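Local coordinates for protein Phenylalanine/tyrosine ammonia-lyase (Rhodosporidium toruloides, PDB 1Y2M) that catalyses the non-oxidative deamination of L-phenylalanine and L-tyrosine to trans-cinnamic acid and p-coumaric acid, releasing ammonium, at residues N331-V343 / S652-I664. Sequence-based numbering, arbitrary orientation.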
loop_
_atom_site.group_PDB
_atom_site.type_symbol
_atom_site.label_atom_id
_atom_site.label_comp_id
_atom_site.label_asym_id
_atom_site.label_seq_id
_atom_site.Cartn_x
_atom_site.Cartn_y
_atom_site.Cartn_z
ATOM N N ASN B 331 23.968 20.053 11.548
ATOM C CA ASN B 331 23.137 21.180 11.074
ATOM C C ASN B 331 22.309 21.741 12.214
ATOM O O ASN B 331 22.316 22.942 12.447
ATOM C CB ASN B 331 22.196 20.746 9.945
ATOM C CG ASN B 331 22.910 20.474 8.625
ATOM O OD1 ASN B 331 24.011 20.960 8.394
ATOM N ND2 ASN B 331 22.205 19.743 7.705
ATOM N N ILE B 332 21.652 20.867 12.969
ATOM C CA ILE B 332 20.802 21.328 14.059
ATOM C C ILE B 332 21.666 21.918 15.191
ATOM O O ILE B 332 21.317 22.949 15.780
ATOM C CB ILE B 332 19.857 20.222 14.558
ATOM C CG1 ILE B 332 18.924 19.793 13.423
ATOM C CG2 ILE B 332 19.084 20.666 15.773
ATOM C CD1 ILE B 332 18.214 18.510 13.739
ATOM N N ARG B 333 22.804 21.300 15.496
ATOM C CA ARG B 333 23.733 21.858 16.452
ATOM C C ARG B 333 24.138 23.310 16.070
ATOM O O ARG B 333 24.106 24.211 16.906
ATOM C CB ARG B 333 24.992 20.945 16.537
ATOM C CG ARG B 333 26.030 21.396 17.582
ATOM C CD ARG B 333 27.088 20.339 17.862
ATOM N NE ARG B 333 27.930 20.035 16.683
ATOM C CZ ARG B 333 27.872 18.913 15.947
ATOM N NH1 ARG B 333 26.970 17.929 16.184
ATOM N NH2 ARG B 333 28.712 18.764 14.931
ATOM N N LYS B 334 24.477 23.495 14.806
ATOM C CA LYS B 334 24.871 24.809 14.275
ATOM C C LYS B 334 23.754 25.820 14.486
ATOM O O LYS B 334 23.982 26.913 14.999
ATOM C CB LYS B 334 25.238 24.695 12.802
ATOM C CG LYS B 334 25.468 26.063 12.153
ATOM C CD LYS B 334 26.735 26.142 11.320
ATOM C CE LYS B 334 26.723 25.253 10.139
ATOM N NZ LYS B 334 27.908 25.554 9.264
ATOM N N LEU B 335 22.538 25.428 14.136
ATOM C CA LEU B 335 21.390 26.320 14.274
ATOM C C LEU B 335 21.120 26.699 15.717
ATOM O O LEU B 335 20.660 27.812 15.945
ATOM C CB LEU B 335 20.145 25.695 13.678
ATOM C CG LEU B 335 20.166 25.446 12.162
ATOM C CD1 LEU B 335 18.923 24.729 11.791
ATOM C CD2 LEU B 335 20.293 26.772 11.373
ATOM N N LEU B 336 21.333 25.783 16.677
ATOM C CA LEU B 336 21.043 26.073 18.089
ATOM C C LEU B 336 22.126 26.851 18.834
ATOM O O LEU B 336 21.877 27.350 19.942
ATOM C CB LEU B 336 20.704 24.780 18.875
ATOM C CG LEU B 336 19.393 24.127 18.388
ATOM C CD1 LEU B 336 19.195 22.740 19.000
ATOM C CD2 LEU B 336 18.220 25.057 18.693
ATOM N N GLU B 337 23.320 26.965 18.266
ATOM C CA GLU B 337 24.377 27.733 18.916
ATOM C C GLU B 337 23.911 29.133 19.149
ATOM O O GLU B 337 23.358 29.762 18.254
ATOM C CB GLU B 337 25.637 27.768 18.083
ATOM C CG GLU B 337 26.250 26.426 18.040
ATOM C CD GLU B 337 27.736 26.425 18.225
ATOM O OE1 GLU B 337 28.338 27.497 18.509
ATOM O OE2 GLU B 337 28.276 25.306 18.097
ATOM N N GLY B 338 24.121 29.598 20.363
ATOM C CA GLY B 338 23.764 30.970 20.679
ATOM C C GLY B 338 22.319 31.180 21.086
ATOM O O GLY B 338 21.950 32.304 21.481
ATOM N N SER B 339 21.485 30.143 20.979
ATOM C CA SER B 339 20.109 30.223 21.471
ATOM C C SER B 339 20.081 30.466 22.980
ATOM O O SER B 339 20.830 29.862 23.720
ATOM C CB SER B 339 19.318 28.944 21.172
ATOM O OG SER B 339 17.951 29.101 21.573
ATOM N N ARG B 340 19.220 31.372 23.428
ATOM C CA ARG B 340 18.952 31.529 24.846
ATOM C C ARG B 340 17.622 30.898 25.206
ATOM O O ARG B 340 17.201 30.986 26.347
ATOM C CB ARG B 340 18.979 33.014 25.235
ATOM C CG ARG B 340 20.360 33.650 25.073
ATOM C CD ARG B 340 20.363 35.154 25.342
ATOM N NE ARG B 340 19.871 35.474 26.680
ATOM C CZ ARG B 340 19.224 36.591 27.024
ATOM N NH1 ARG B 340 18.961 37.566 26.136
ATOM N NH2 ARG B 340 18.829 36.729 28.284
ATOM N N PHE B 341 16.992 30.203 24.269
ATOM C CA PHE B 341 15.785 29.408 24.550
ATOM C C PHE B 341 16.171 27.922 24.826
ATOM O O PHE B 341 15.792 27.323 25.830
ATOM C CB PHE B 341 14.833 29.392 23.367
ATOM C CG PHE B 341 14.010 30.653 23.141
ATOM C CD1 PHE B 341 13.158 31.167 24.119
ATOM C CD2 PHE B 341 14.022 31.265 21.898
ATOM C CE1 PHE B 341 12.355 32.259 23.870
ATOM C CE2 PHE B 341 13.218 32.396 21.656
ATOM C CZ PHE B 341 12.377 32.863 22.632
ATOM N N ALA B 342 16.936 27.349 23.914
ATOM C CA ALA B 342 17.406 25.961 24.079
ATOM C C ALA B 342 18.410 25.905 25.216
ATOM O O ALA B 342 19.207 26.846 25.407
ATOM C CB ALA B 342 18.052 25.456 22.819
ATOM N N VAL B 343 18.383 24.795 25.955
ATOM C CA VAL B 343 19.331 24.497 27.035
ATOM C C VAL B 343 20.588 23.817 26.478
ATOM O O VAL B 343 20.496 22.837 25.737
ATOM C CB VAL B 343 18.653 23.618 28.084
ATOM C CG1 VAL B 343 19.604 23.267 29.222
ATOM C CG2 VAL B 343 17.402 24.339 28.611
ATOM N N SER B 652 10.305 42.675 18.497
ATOM C CA SER B 652 9.864 41.499 19.256
ATOM C C SER B 652 10.922 41.044 20.260
ATOM O O SER B 652 12.084 40.905 19.894
ATOM C CB SER B 652 9.601 40.306 18.362
ATOM O OG SER B 652 9.334 39.158 19.171
ATOM N N PRO B 653 10.513 40.722 21.505
ATOM C CA PRO B 653 11.465 40.225 22.478
ATOM C C PRO B 653 12.091 38.889 22.070
ATOM O O PRO B 653 13.161 38.565 22.558
ATOM C CB PRO B 653 10.654 40.114 23.777
ATOM C CG PRO B 653 9.274 39.980 23.344
ATOM C CD PRO B 653 9.169 40.817 22.079
ATOM N N ALA B 654 11.477 38.157 21.153
ATOM C CA ALA B 654 12.058 36.917 20.636
ATOM C C ALA B 654 13.461 37.174 20.078
ATOM O O ALA B 654 14.323 36.295 20.137
ATOM C CB ALA B 654 11.183 36.344 19.557
ATOM N N LEU B 655 13.673 38.358 19.508
ATOM C CA LEU B 655 14.990 38.675 18.938
ATOM C C LEU B 655 16.073 38.682 20.015
ATOM O O LEU B 655 17.258 38.607 19.692
ATOM C CB LEU B 655 14.932 40.018 18.225
ATOM C CG LEU B 655 13.908 40.071 17.107
ATOM C CD1 LEU B 655 13.807 41.483 16.550
ATOM C CD2 LEU B 655 14.188 39.099 15.987
ATOM N N SER B 656 15.669 38.795 21.273
ATOM C CA SER B 656 16.609 38.759 22.427
ATOM C C SER B 656 17.111 37.349 22.787
ATOM O O SER B 656 18.123 37.207 23.506
ATOM C CB SER B 656 15.953 39.350 23.675
ATOM O OG SER B 656 15.720 40.734 23.519
ATOM N N TYR B 657 16.412 36.313 22.327
ATOM C CA TYR B 657 16.669 34.979 22.784
ATOM C C TYR B 657 16.958 33.996 21.682
ATOM O O TYR B 657 17.572 32.972 21.939
ATOM C CB TYR B 657 15.467 34.478 23.582
ATOM C CG TYR B 657 15.092 35.374 24.741
ATOM C CD1 TYR B 657 15.895 35.465 25.873
ATOM C CD2 TYR B 657 13.932 36.126 24.701
ATOM C CE1 TYR B 657 15.545 36.299 26.936
ATOM C CE2 TYR B 657 13.591 36.985 25.732
ATOM C CZ TYR B 657 14.389 37.064 26.839
ATOM O OH TYR B 657 14.015 37.907 27.865
ATOM N N LEU B 658 16.472 34.268 20.466
ATOM C CA LEU B 658 16.675 33.322 19.373
ATOM C C LEU B 658 18.156 33.183 19.087
ATOM O O LEU B 658 18.918 34.146 19.230
ATOM C CB LEU B 658 16.003 33.811 18.101
ATOM C CG LEU B 658 14.502 33.631 18.081
ATOM C CD1 LEU B 658 13.901 34.527 17.055
ATOM C CD2 LEU B 658 14.164 32.262 17.794
ATOM N N SER B 659 18.538 32.004 18.592
ATOM C CA SER B 659 19.838 31.827 17.940
ATOM C C SER B 659 19.993 32.833 16.872
ATOM O O SER B 659 19.023 33.116 16.208
ATOM C CB SER B 659 19.944 30.482 17.210
ATOM O OG SER B 659 20.389 29.552 18.142
ATOM N N PRO B 660 21.231 33.300 16.618
ATOM C CA PRO B 660 21.385 34.177 15.468
ATOM C C PRO B 660 20.972 33.572 14.132
ATOM O O PRO B 660 20.595 34.309 13.225
ATOM C CB PRO B 660 22.885 34.498 15.460
ATOM C CG PRO B 660 23.516 33.484 16.291
ATOM C CD PRO B 660 22.498 33.133 17.342
ATOM N N ARG B 661 21.093 32.249 14.010
ATOM C CA ARG B 661 20.783 31.554 12.767
ATOM C C ARG B 661 19.303 31.324 12.654
ATOM O O ARG B 661 18.744 31.370 11.565
ATOM C CB ARG B 661 21.582 30.243 12.622
ATOM C CG ARG B 661 23.058 30.483 12.373
ATOM C CD ARG B 661 23.854 29.217 12.258
ATOM N NE ARG B 661 25.276 29.500 12.061
ATOM C CZ ARG B 661 25.867 29.718 10.883
ATOM N NH1 ARG B 661 25.193 29.655 9.741
ATOM N NH2 ARG B 661 27.169 29.966 10.843
ATOM N N THR B 662 18.633 31.027 13.756
ATOM C CA THR B 662 17.182 30.798 13.630
ATOM C C THR B 662 16.431 32.132 13.512
ATOM O O THR B 662 15.328 32.177 12.966
ATOM C CB THR B 662 16.570 29.969 14.762
ATOM O OG1 THR B 662 16.824 30.572 16.020
ATOM C CG2 THR B 662 17.118 28.529 14.793
ATOM N N GLN B 663 17.048 33.221 14.005
ATOM C CA GLN B 663 16.475 34.549 13.830
ATOM C C GLN B 663 16.300 34.891 12.318
ATOM O O GLN B 663 15.398 35.658 11.929
ATOM C CB GLN B 663 17.352 35.579 14.539
ATOM C CG GLN B 663 16.773 37.006 14.587
ATOM C CD GLN B 663 17.738 37.963 15.306
ATOM O OE1 GLN B 663 18.275 37.614 16.355
ATOM N NE2 GLN B 663 17.997 39.126 14.707
ATOM N N ILE B 664 17.166 34.342 11.466
ATOM C CA ILE B 664 17.082 34.575 10.021
ATOM C C ILE B 664 15.728 34.181 9.478
ATOM O O ILE B 664 15.088 34.935 8.684
ATOM C CB ILE B 664 18.235 33.866 9.282
ATOM C CG1 ILE B 664 19.547 34.493 9.715
ATOM C CG2 ILE B 664 18.069 34.010 7.761
ATOM C CD1 ILE B 664 20.843 33.701 9.282
#
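The C-terminal end of helix 323-336 and the type II turn that begins on its last residue, Leu-336 to Ser-339, lie against the loop leading into helix 662-672, and Ser-659 meets the turn with its hydroxyl. Ser-659 OG is 2.8 Å from Leu-335 O and 3.0 Å from Glu-337 O; a short hydroxyl side chain fits between these carbonyls of helix end and turn, and its one proton can serve either. Gly-338 takes the third place of the turn, where a side chain would run into Pro-660 and the preceding carbonyl. Beyond it, Arg-340 N donates to Tyr-657 O at 2.7 Å, in the carbonyl plane and nearly straight (165°). The Arg-340 chain, bent at chi3 (57°), turns a face of its guanidinium to Tyr-657 CE1, the guanidinium and ring planes well inclined to each other, and NH1 makes a weak bond to Ser-656 O. Phe-341 offers a broad ring face: Tyr-657 CB sits 3.6 Å from the centroid of the Phe-341 ring in a CH-pi contact, while Leu-658 CG lies at the ring's edge. With an alanine in place of Phe-341, the face under Tyr-657 CB would be gone, which is likely to leave a gap there and Leu-658 without its aromatic neighbour. In this largely helical PAL/histidase fold, Glu-302 of helix 273-303 ties both segments together, bonding Ser-339 OG, Ser-659 N and Thr-662 OG1. Ser-339 OG also accepts from Phe-341 N, making an ST turn, and from Ala-342 N, making an ST motif. At the other end, the bent methylene chain of Lys-334 puts carbon, not charge, over the Arg-661 guanidinium, with CD 3.7 Å from Arg-661 CZ, while Arg-661 NH1 bonds Met-714 O.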